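Long-range contacts in putative oxidoreductase (PDB 3QHA), which probably acts as an NAD(P)-dependent dehydrogenase of the 3-hydroxyisobutyrate dehydrogenase family, oxidising a hydroxyl group of a substrate not yet identified: residues Gly24-Pro29 against Gly133-Ala138; Gly148-Val153 against Ala171-Ala176. All coordinates share one frame; numbering follows the deposited sequence.

In the fold
Following the chain from the N terminus, strand 18-21 leads through a glycine-rich turn into helix 27-33, and interaction 1 closes a loop of 103 intervening residues when Gly-133-Ala-138 packs on the start of that helix. The chain then runs along strand 143-148, and interaction 2 closes a much shorter loop of 17 residues, where Gly-148-Val-153 meets Ala-171-Ala-176. The two loops follow each other in series, neither nesting nor crossing, with centres 23 Å apart. Interaction 1 joins the start of helix 27-33, which follows the first strand, to the start of helix 135-140, which follows strand 125-132, while interaction 2 ties the last two strands together just before the long helix 176-204.

Interaction 1: Gly24-Pro29 against Gly133-Ala138; sequences GNMGAP and GGAAAA
Met-26 and Pro-29 reach across to Ala-135 and Ala-138, one helical turn apart on the facing helix. The flexible Met-26 side chain bends at both outer torsions (chi2 -63°, chi3 -57°), which curls its tip back over the opposite backbone: SD lies 3.7 Å from Ala-135 N, and CE comes 4.0 Å from Ala-138 CB. Pro-29 approaches with the CB-CG edge of its ring. Its CB is 3.8 Å from Ala-138 CB and 3.6 Å from Ala-135 O. The methyl of Ala-138 is thus touched by both the thioether tip and the proline ring, while Ala-135 turns its own CB to Asn-25 O at 3.6 Å. Alanine suits these places because a small methyl lets the two helix starts come close, with CA atoms of Pro-29 and Ala-138 5.4 Å apart. Proline suits a first helical turn, having no preceding turn to clash with, and its ring faces the neighbouring helix. Gly-134 provides the N-cap of helix 135-140 with backbone angles that favour glycine. Leu-143 adds packing to Met-26 and Ala-138. The turn from Gly-24 into the helix beginning at Gly-27 matches the GxGxxG pattern of a Rossmann fold, consistent with a dinucleotide-binding strand-turn-helix.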
loop_
_atom_site.group_PDB
_atom_site.type_symbol
_atom_site.label_atom_id
_atom_site.label_comp_id
_atom_site.label_asym_id
_atom_site.label_seq_id
_atom_site.Cartn_x
_atom_site.Cartn_y
_atom_site.Cartn_z
ATOM N N GLY B 24 2.485 14.842 22.027
ATOM C CA GLY B 24 2.415 15.419 20.687
ATOM C C GLY B 24 1.350 14.741 19.845
ATOM O O GLY B 24 0.399 14.164 20.377
ATOM N N ASN B 25 1.515 14.791 18.526
ATOM C CA ASN B 25 0.490 14.287 17.607
ATOM C C ASN B 25 0.284 12.769 17.636
ATOM O O ASN B 25 -0.762 12.284 17.199
ATOM C CB ASN B 25 0.763 14.768 16.173
ATOM C CG ASN B 25 0.420 16.242 15.973
ATOM O OD1 ASN B 25 -0.330 16.836 16.754
ATOM N ND2 ASN B 25 0.964 16.834 14.918
ATOM N N MET B 26 1.271 12.028 18.146
ATOM C CA MET B 26 1.116 10.586 18.384
ATOM C C MET B 26 0.989 10.257 19.874
ATOM O O MET B 26 0.184 9.404 20.254
ATOM C CB MET B 26 2.278 9.802 17.767
ATOM C CG MET B 26 2.152 9.573 16.261
ATOM S SD MET B 26 0.729 8.568 15.751
ATOM C CE MET B 26 1.011 7.065 16.686
ATOM N N GLY B 27 1.773 10.931 20.710
ATOM C CA GLY B 27 1.735 10.704 22.155
ATOM C C GLY B 27 0.388 10.974 22.804
ATOM O O GLY B 27 -0.048 10.223 23.678
ATOM N N ALA B 28 -0.269 12.047 22.370
ATOM C CA ALA B 28 -1.551 12.470 22.941
ATOM C C ALA B 28 -2.684 11.464 22.713
ATOM O O ALA B 28 -3.352 11.078 23.667
ATOM C CB ALA B 28 -1.946 13.855 22.413
ATOM N N PRO B 29 -2.904 11.040 21.454
ATOM C CA PRO B 29 -3.953 10.038 21.204
ATOM C C PRO B 29 -3.678 8.679 21.855
ATOM O O PRO B 29 -4.613 8.031 22.329
ATOM C CB PRO B 29 -4.002 9.918 19.674
ATOM C CG PRO B 29 -2.882 10.719 19.140
ATOM C CD PRO B 29 -2.336 11.590 20.210
ATOM N N GLY B 133 0.273 2.444 12.295
ATOM C CA GLY B 133 0.413 3.737 11.648
ATOM C C GLY B 133 -0.833 4.588 11.860
ATOM O O GLY B 133 -1.951 4.193 11.506
ATOM N N GLY B 134 -0.634 5.751 12.474
ATOM C CA GLY B 134 -1.608 6.829 12.424
ATOM C C GLY B 134 -2.160 7.266 13.763
ATOM O O GLY B 134 -2.333 6.456 14.678
ATOM N N ALA B 135 -2.443 8.563 13.848
ATOM C CA ALA B 135 -3.036 9.175 15.025
ATOM C C ALA B 135 -4.447 8.648 15.288
ATOM O O ALA B 135 -4.844 8.496 16.443
ATOM C CB ALA B 135 -3.062 10.693 14.862
ATOM N N ALA B 136 -5.197 8.376 14.220
ATOM C CA ALA B 136 -6.561 7.852 14.349
ATOM C C ALA B 136 -6.547 6.459 14.969
ATOM O O ALA B 136 -7.293 6.186 15.912
ATOM C CB ALA B 136 -7.254 7.824 12.995
ATOM N N ALA B 137 -5.689 5.591 14.435
ATOM C CA ALA B 137 -5.461 4.264 15.004
ATOM C C ALA B 137 -5.057 4.351 16.475
ATOM O O ALA B 137 -5.474 3.525 17.289
ATOM C CB ALA B 137 -4.386 3.526 14.211
ATOM N N ALA B 138 -4.244 5.355 16.800
ATOM C CA ALA B 138 -3.741 5.552 18.161
ATOM C C ALA B 138 -4.862 5.845 19.152
ATOM O O ALA B 138 -4.866 5.313 20.262
ATOM C CB ALA B 138 -2.705 6.672 18.187
#

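Interaction 2: Gly148-Val153 against Ala171-Ala176; sequences GADREV and AGEPGA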
loop_
_atom_site.group_PDB
_atom_site.type_symbol
_atom_site.label_atom_id
_atom_site.label_comp_id
_atom_site.label_asym_id
_atom_site.label_seq_id
_atom_site.Cartn_x
_atom_site.Cartn_y
_atom_site.Cartn_z
ATOM N N GLY B 148 11.105 -4.608 20.968
ATOM C CA GLY B 148 12.355 -5.233 21.391
ATOM C C GLY B 148 12.374 -5.303 22.906
ATOM O O GLY B 148 12.307 -4.272 23.572
ATOM N N ALA B 149 12.447 -6.513 23.455
ATOM C CA ALA B 149 12.356 -6.694 24.902
ATOM C C ALA B 149 12.842 -8.067 25.339
ATOM O O ALA B 149 12.781 -9.029 24.570
ATOM C CB ALA B 149 10.921 -6.489 25.363
ATOM N N ASP B 150 13.325 -8.148 26.576
ATOM C CA ASP B 150 13.609 -9.437 27.201
ATOM C C ASP B 150 12.288 -10.169 27.419
ATOM O O ASP B 150 11.261 -9.541 27.687
ATOM C CB ASP B 150 14.361 -9.258 28.525
ATOM C CG ASP B 150 15.785 -8.754 28.328
ATOM O OD1 ASP B 150 16.424 -9.122 27.314
ATOM O OD2 ASP B 150 16.273 -7.993 29.190
ATOM N N ARG B 151 12.323 -11.494 27.293
ATOM C CA ARG B 151 11.109 -12.313 27.267
ATOM C C ARG B 151 10.178 -12.046 28.448
ATOM O O ARG B 151 8.973 -11.873 28.267
ATOM C CB ARG B 151 11.471 -13.803 27.228
ATOM N N GLU B 152 10.745 -12.007 29.650
ATOM C CA GLU B 152 9.961 -11.805 30.868
ATOM C C GLU B 152 9.268 -10.443 30.924
ATOM O O GLU B 152 8.130 -10.354 31.383
ATOM C CB GLU B 152 10.841 -11.983 32.109
ATOM N N VAL B 153 9.938 -9.388 30.463
ATOM C CA VAL B 153 9.346 -8.047 30.524
ATOM C C VAL B 153 8.313 -7.873 29.408
ATOM O O VAL B 153 7.347 -7.127 29.567
ATOM C CB VAL B 153 10.399 -6.888 30.507
ATOM C CG1 VAL B 153 11.730 -7.334 31.118
ATOM C CG2 VAL B 153 10.602 -6.338 29.098
ATOM N N ALA B 171 9.536 -8.562 18.409
ATOM C CA ALA B 171 10.505 -8.597 17.318
ATOM C C ALA B 171 11.798 -9.282 17.741
ATOM O O ALA B 171 12.517 -9.820 16.904
ATOM C CB ALA B 171 10.793 -7.189 16.828
ATOM N N GLY B 172 12.081 -9.251 19.041
ATOM C CA GLY B 172 13.292 -9.846 19.596
ATOM C C GLY B 172 13.731 -9.147 20.870
ATOM O O GLY B 172 12.907 -8.615 21.614
ATOM N N GLU B 173 15.038 -9.160 21.112
ATOM C CA GLU B 173 15.651 -8.459 22.244
ATOM C C GLU B 173 15.609 -6.949 22.005
ATOM O O GLU B 173 15.208 -6.510 20.926
ATOM C CB GLU B 173 17.098 -8.942 22.427
ATOM C CG GLU B 173 17.192 -10.380 22.913
ATOM C CD GLU B 173 18.620 -10.842 23.155
ATOM O OE1 GLU B 173 19.424 -10.841 22.195
ATOM O OE2 GLU B 173 18.933 -11.228 24.303
ATOM N N PRO B 174 16.004 -6.145 23.011
ATOM C CA PRO B 174 16.031 -4.700 22.791
ATOM C C PRO B 174 16.890 -4.281 21.597
ATOM O O PRO B 174 18.036 -4.712 21.466
ATOM C CB PRO B 174 16.602 -4.169 24.104
ATOM C CG PRO B 174 16.088 -5.132 25.110
ATOM C CD PRO B 174 16.220 -6.467 24.433
ATOM N N GLY B 175 16.309 -3.451 20.737
ATOM C CA GLY B 175 16.922 -3.051 19.475
ATOM C C GLY B 175 16.200 -3.656 18.281
ATOM O O GLY B 175 16.196 -3.072 17.196
ATOM N N ALA B 176 15.591 -4.825 18.482
ATOM C CA ALA B 176 14.901 -5.549 17.408
ATOM C C ALA B 176 13.635 -4.835 16.937
ATOM O O ALA B 176 13.281 -4.902 15.761
ATOM C CB ALA B 176 14.561 -6.967 17.859
HETATM O O HOH W 1 16.914 -11.541 26.058
#
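Positive phi (152°) at Gly-172, a conformation suited to glycine, and an extended Ala-149 bring the two backbones together. Ala-149 N donates to Gly-172 O over 2.8 Å in a nearly straight bond (172° at the hydrogen), the donor lying close to the plane of the carbonyl. The same oxygen receives a CA-H...O contact from Gly-148 CA at 3.4 Å. Gly-148 has to lack a side chain, since a CB would collide with Glu-173 O and Gly-175 N; its CA instead sits 3.2 Å from Glu-173 O. Pro-174 lays CG and CD alongside the Ala-149 backbone, CD being 3.8 Å from Ala-149 C. The side chain of Asp-150 crosses that ring at about a right angle. With CG beside its own backbone N (chi1 -69°), Asp-150 brings OD1 to 4.4 Å from Glu-173 OE2, and a water donates to both oxygens, probably easing the repulsion of like charges. The type II turn from Glu-173 to Ala-176 puts proline and glycine at its two middle positions, where each suits the backbone. Asp-128 OD1 accepts from Gly-175 N, and Ala-149 O accepts from His-170 NE2. Here the parallel strands 143-148 and 165-172 end side by side, completing a beta-alpha-beta unit around helix 151-164 in the Rossmann-type domain.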